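Local coordinates for protein phycocyanobilin lyase subunit beta (Nostoc sp. PCC 7120, PDB 5N3U) that pairs with the alpha subunit CpcE to form a lyase that is probably required for attaching the bilin chromophore to the phycocyanin alpha chain CpcA, at residues F128-N131 / Q132-P135; A149-S152 / I153-A157. All coordinates share one frame; numbering follows the deposited sequence.

Contact 1 of 2, residues F128-N131 / Q132-P135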
# COMPACT_ATOMS: atom_id res chain seq x y z
N PHE B 128 36.83 1.39 11.41
CA PHE B 128 37.38 0.14 10.91
C PHE B 128 37.10 -0.99 11.89
O PHE B 128 37.22 -0.81 13.11
CB PHE B 128 38.87 0.31 10.69
CG PHE B 128 39.55 -0.88 10.22
CD1 PHE B 128 39.86 -1.89 11.10
CD2 PHE B 128 39.87 -1.03 8.87
CE1 PHE B 128 40.42 -3.08 10.68
CE2 PHE B 128 40.47 -2.21 8.43
CZ PHE B 128 40.74 -3.22 9.33
N PRO B 129 36.75 -2.15 11.37
CA PRO B 129 36.59 -2.54 9.96
C PRO B 129 35.12 -2.47 9.44
O PRO B 129 34.86 -3.06 8.43
CB PRO B 129 36.97 -3.98 9.99
CG PRO B 129 36.44 -4.44 11.30
CD PRO B 129 36.34 -3.26 12.24
N ASP B 130 34.22 -1.78 10.12
CA ASP B 130 32.81 -1.62 9.59
C ASP B 130 32.87 -0.97 8.20
O ASP B 130 31.98 -1.14 7.41
CB ASP B 130 32.01 -0.76 10.57
CG ASP B 130 31.59 -1.53 11.76
OD1 ASP B 130 31.73 -2.75 11.66
OD2 ASP B 130 31.08 -0.97 12.78
N ASN B 131 33.90 -0.17 7.90
CA ASN B 131 34.04 0.39 6.55
C ASN B 131 34.22 -0.67 5.46
O ASN B 131 33.90 -0.43 4.31
CB ASN B 131 35.19 1.40 6.50
CG ASN B 131 36.51 0.71 6.78
OD1 ASN B 131 36.63 -0.02 7.76
ND2 ASN B 131 37.44 0.85 5.87
N GLN B 132 34.60 -1.88 5.82
CA GLN B 132 34.67 -3.00 4.91
C GLN B 132 33.43 -3.87 4.95
O GLN B 132 32.96 -4.35 3.92
CB GLN B 132 35.92 -3.86 5.26
CG GLN B 132 37.18 -3.05 4.96
CD GLN B 132 38.48 -3.77 5.39
OE1 GLN B 132 38.45 -4.84 5.99
NE2 GLN B 132 39.61 -3.16 5.10
N THR B 133 32.93 -4.13 6.15
CA THR B 133 31.75 -4.97 6.37
C THR B 133 30.49 -4.28 5.72
O THR B 133 29.66 -4.89 5.13
CB THR B 133 31.45 -5.04 7.92
OG1 THR B 133 32.58 -5.54 8.59
CG2 THR B 133 30.25 -5.94 8.28
N ALA B 134 30.32 -3.04 5.97
CA ALA B 134 29.12 -2.39 5.55
C ALA B 134 28.82 -2.54 4.02
O ALA B 134 27.68 -2.89 3.63
CB ALA B 134 29.18 -0.97 5.93
N PRO B 135 29.82 -2.23 3.16
CA PRO B 135 29.56 -2.34 1.72
C PRO B 135 29.28 -3.73 1.31
O PRO B 135 28.56 -3.99 0.39
CB PRO B 135 30.83 -1.75 1.07
CG PRO B 135 31.84 -1.74 2.12
CD PRO B 135 31.09 -1.54 3.42
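Pro-129 and the two residues Gln-132 and Thr-133 close the first turn of helix 130-145, with Pro-129 at the N-cap. The carbonyl oxygen of Pro-129 takes both backbone amides: Gln-132 N at 2.9 Å, standing 53° out of the carbonyl plane, and Thr-133 N at 3.2 Å, within that plane. One residue further along, Ala-134 N gives a bond of 2.9 Å to Asp-130 O. Pro-135 has no amide hydrogen to continue the series; its ring carbon CD lies 3.1 Å from Asn-131 O instead, and the helix kinks there. A cis peptide bond precedes Pro-129, and Pro-129 CB packs on one face of the Phe-128 ring.

Thr-133 OG1, turned back beside its own backbone N, adds a weak bond of 3.4 Å to the same Pro-129 oxygen. On the outer surface the Gln-132 chain runs out extended, and its amide nitrogen NE2 comes within 3.6 Å of Phe-128 CE2, the ring and amide planes standing 72° apart. Asn-131 lies alongside Gln-132, its CG placed between backbone N and carbonyl carbon (chi1 64°), which brings the amide beside Gln-132, with CG 3.4 Å from Gln-132 N and ND2 4.0 Å from Gln-132 CG. With an alanine here the amide beside Gln-132 is gone, and the Gln-132 chain would probably be freer to swing.

Asp-130 turns away from this turn, and its OD2 accepts from Leu-68 N of the alpha subunit; Arg-65 and Glu-67 of the same alpha chain pack on Thr-133 and Ala-134, respectively. Proline at the N-cap has no side-chain acceptor to offer, and its carbonyl oxygen gathers two backbone N-H donors and a weaker hydroxyl, while the nearby carboxylate is spent on the subunit interface.

Contact 2 of 2, residues A149-S152 / I153-A157; sequences AEWS and IRYAA
Arg-154 folds back over the start of helix 151-163 to reach Ala-149: its NH1 makes a weak bond to Ala-149 O, 2.9 Å long but bent to 136°, with the oxygen at the guanidinium edge. A bend at chi3 (-68°) brings the guanidinium round, one face lying over Trp-151 CA. Glu-150 is the N-cap. Its OE2 accepts from Ser-152 N at 3.1 Å, from above the carboxylate plane, and from Ser-152 OG at 2.7 Å on the anti side, so two bonds grip one oxygen. The CG of Glu-150 also rests 3.8 Å from Ile-153 CG1, the two chains crossing at about a right angle. Trp-151 and Tyr-155 run side by side, CZ3 of the indole 4.2 Å from Tyr-155 CB, while Ser-152 CB sits over the centre of one indole face.

In the second shell, Asp-185 forms a salt bridge with Arg-154 NE, and Arg-112 NH1 bonds Ser-152 OG. In an alpha subunit chain, Lys-245 makes a cation-pi contact with Trp-151, and Asp-273 is hydrogen-bonded to Tyr-155 OH. On helix 151-163, Ile-153 and Ala-156 pack on helix 108-118, while Trp-151 and Tyr-155 meet the alpha subunit chain.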
# COMPACT_ATOMS: atom_id res chain seq x y z
N ALA B 149 10.70 -9.81 -9.04
CA ALA B 149 9.90 -9.91 -10.26
C ALA B 149 9.60 -8.57 -10.94
O ALA B 149 9.40 -8.57 -12.13
CB ALA B 149 8.61 -10.66 -10.01
N GLU B 150 9.57 -7.44 -10.22
CA GLU B 150 9.27 -6.13 -10.82
C GLU B 150 10.54 -5.58 -11.46
O GLU B 150 11.62 -5.48 -10.81
CB GLU B 150 8.72 -5.23 -9.70
CG GLU B 150 8.78 -3.71 -9.91
CD GLU B 150 8.02 -3.26 -11.10
OE1 GLU B 150 6.98 -3.90 -11.38
OE2 GLU B 150 8.45 -2.28 -11.74
N TRP B 151 10.42 -5.18 -12.73
CA TRP B 151 11.58 -4.73 -13.54
C TRP B 151 12.22 -3.53 -12.89
O TRP B 151 13.45 -3.42 -12.95
CB TRP B 151 11.19 -4.41 -15.01
CG TRP B 151 10.43 -3.20 -15.12
CD1 TRP B 151 9.07 -3.06 -15.02
CD2 TRP B 151 10.96 -1.92 -15.31
NE1 TRP B 151 8.74 -1.76 -15.09
CE2 TRP B 151 9.89 -1.03 -15.29
CE3 TRP B 151 12.25 -1.42 -15.43
CZ2 TRP B 151 10.07 0.32 -15.42
CZ3 TRP B 151 12.42 -0.08 -15.57
CH2 TRP B 151 11.36 0.78 -15.57
N SER B 152 11.43 -2.60 -12.36
CA SER B 152 12.01 -1.37 -11.84
C SER B 152 12.87 -1.61 -10.57
O SER B 152 13.81 -0.82 -10.30
CB SER B 152 10.95 -0.31 -11.60
OG SER B 152 10.15 -0.62 -10.49
N ILE B 153 12.57 -2.66 -9.79
CA ILE B 153 13.38 -3.02 -8.66
C ILE B 153 14.68 -3.56 -9.14
O ILE B 153 15.76 -3.21 -8.62
CB ILE B 153 12.71 -4.12 -7.77
CG1 ILE B 153 11.39 -3.68 -7.18
CG2 ILE B 153 13.65 -4.53 -6.66
CD1 ILE B 153 11.39 -2.32 -6.62
N ARG B 154 14.64 -4.43 -10.14
CA ARG B 154 15.89 -4.95 -10.72
C ARG B 154 16.72 -3.84 -11.34
O ARG B 154 17.91 -3.84 -11.18
CB ARG B 154 15.66 -6.08 -11.78
CG ARG B 154 14.91 -7.27 -11.28
CD ARG B 154 15.06 -8.50 -12.20
NE ARG B 154 14.40 -8.33 -13.51
CZ ARG B 154 13.09 -8.29 -13.78
NH1 ARG B 154 12.16 -8.38 -12.85
NH2 ARG B 154 12.70 -8.14 -15.07
N TYR B 155 16.09 -2.87 -11.98
CA TYR B 155 16.84 -1.76 -12.54
C TYR B 155 17.57 -1.00 -11.45
O TYR B 155 18.77 -0.70 -11.54
CB TYR B 155 15.83 -0.86 -13.29
CG TYR B 155 16.46 0.27 -14.07
CD1 TYR B 155 16.86 1.42 -13.43
CD2 TYR B 155 16.61 0.19 -15.44
CE1 TYR B 155 17.44 2.49 -14.13
CE2 TYR B 155 17.21 1.24 -16.15
CZ TYR B 155 17.62 2.36 -15.51
OH TYR B 155 18.21 3.42 -16.21
N ALA B 156 16.84 -0.65 -10.38
CA ALA B 156 17.44 0.08 -9.29
C ALA B 156 18.57 -0.72 -8.65
O ALA B 156 19.55 -0.14 -8.23
CB ALA B 156 16.40 0.44 -8.23
N ALA B 157 18.39 -2.03 -8.53
CA ALA B 157 19.42 -2.90 -7.99
C ALA B 157 20.75 -2.85 -8.77
O ALA B 157 21.80 -2.81 -8.19
CB ALA B 157 18.91 -4.28 -7.94

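Contact 1 precedes contact 2 along the chain, and each lies at the start of one of two successive helices, 130-145 and 151-163, within the HEAT-repeat range. Their centres lie 26 Å apart and their nearest atoms about 11 Å apart, so they do not touch. Contact 1 is the more peripheral, 17 Å from the chain centre against 13 Å, and only partly buried, whereas contact 2 is mostly buried. Both starts use the N-cap carbonyl; of the two, contact 2 adds a side-chain cap, from Glu-150. Both helix starts meet alpha subunit residues, which spreads the CpcE contacts of this all-helical chain over two separate places, consistent with the two proteins associating as one lyase.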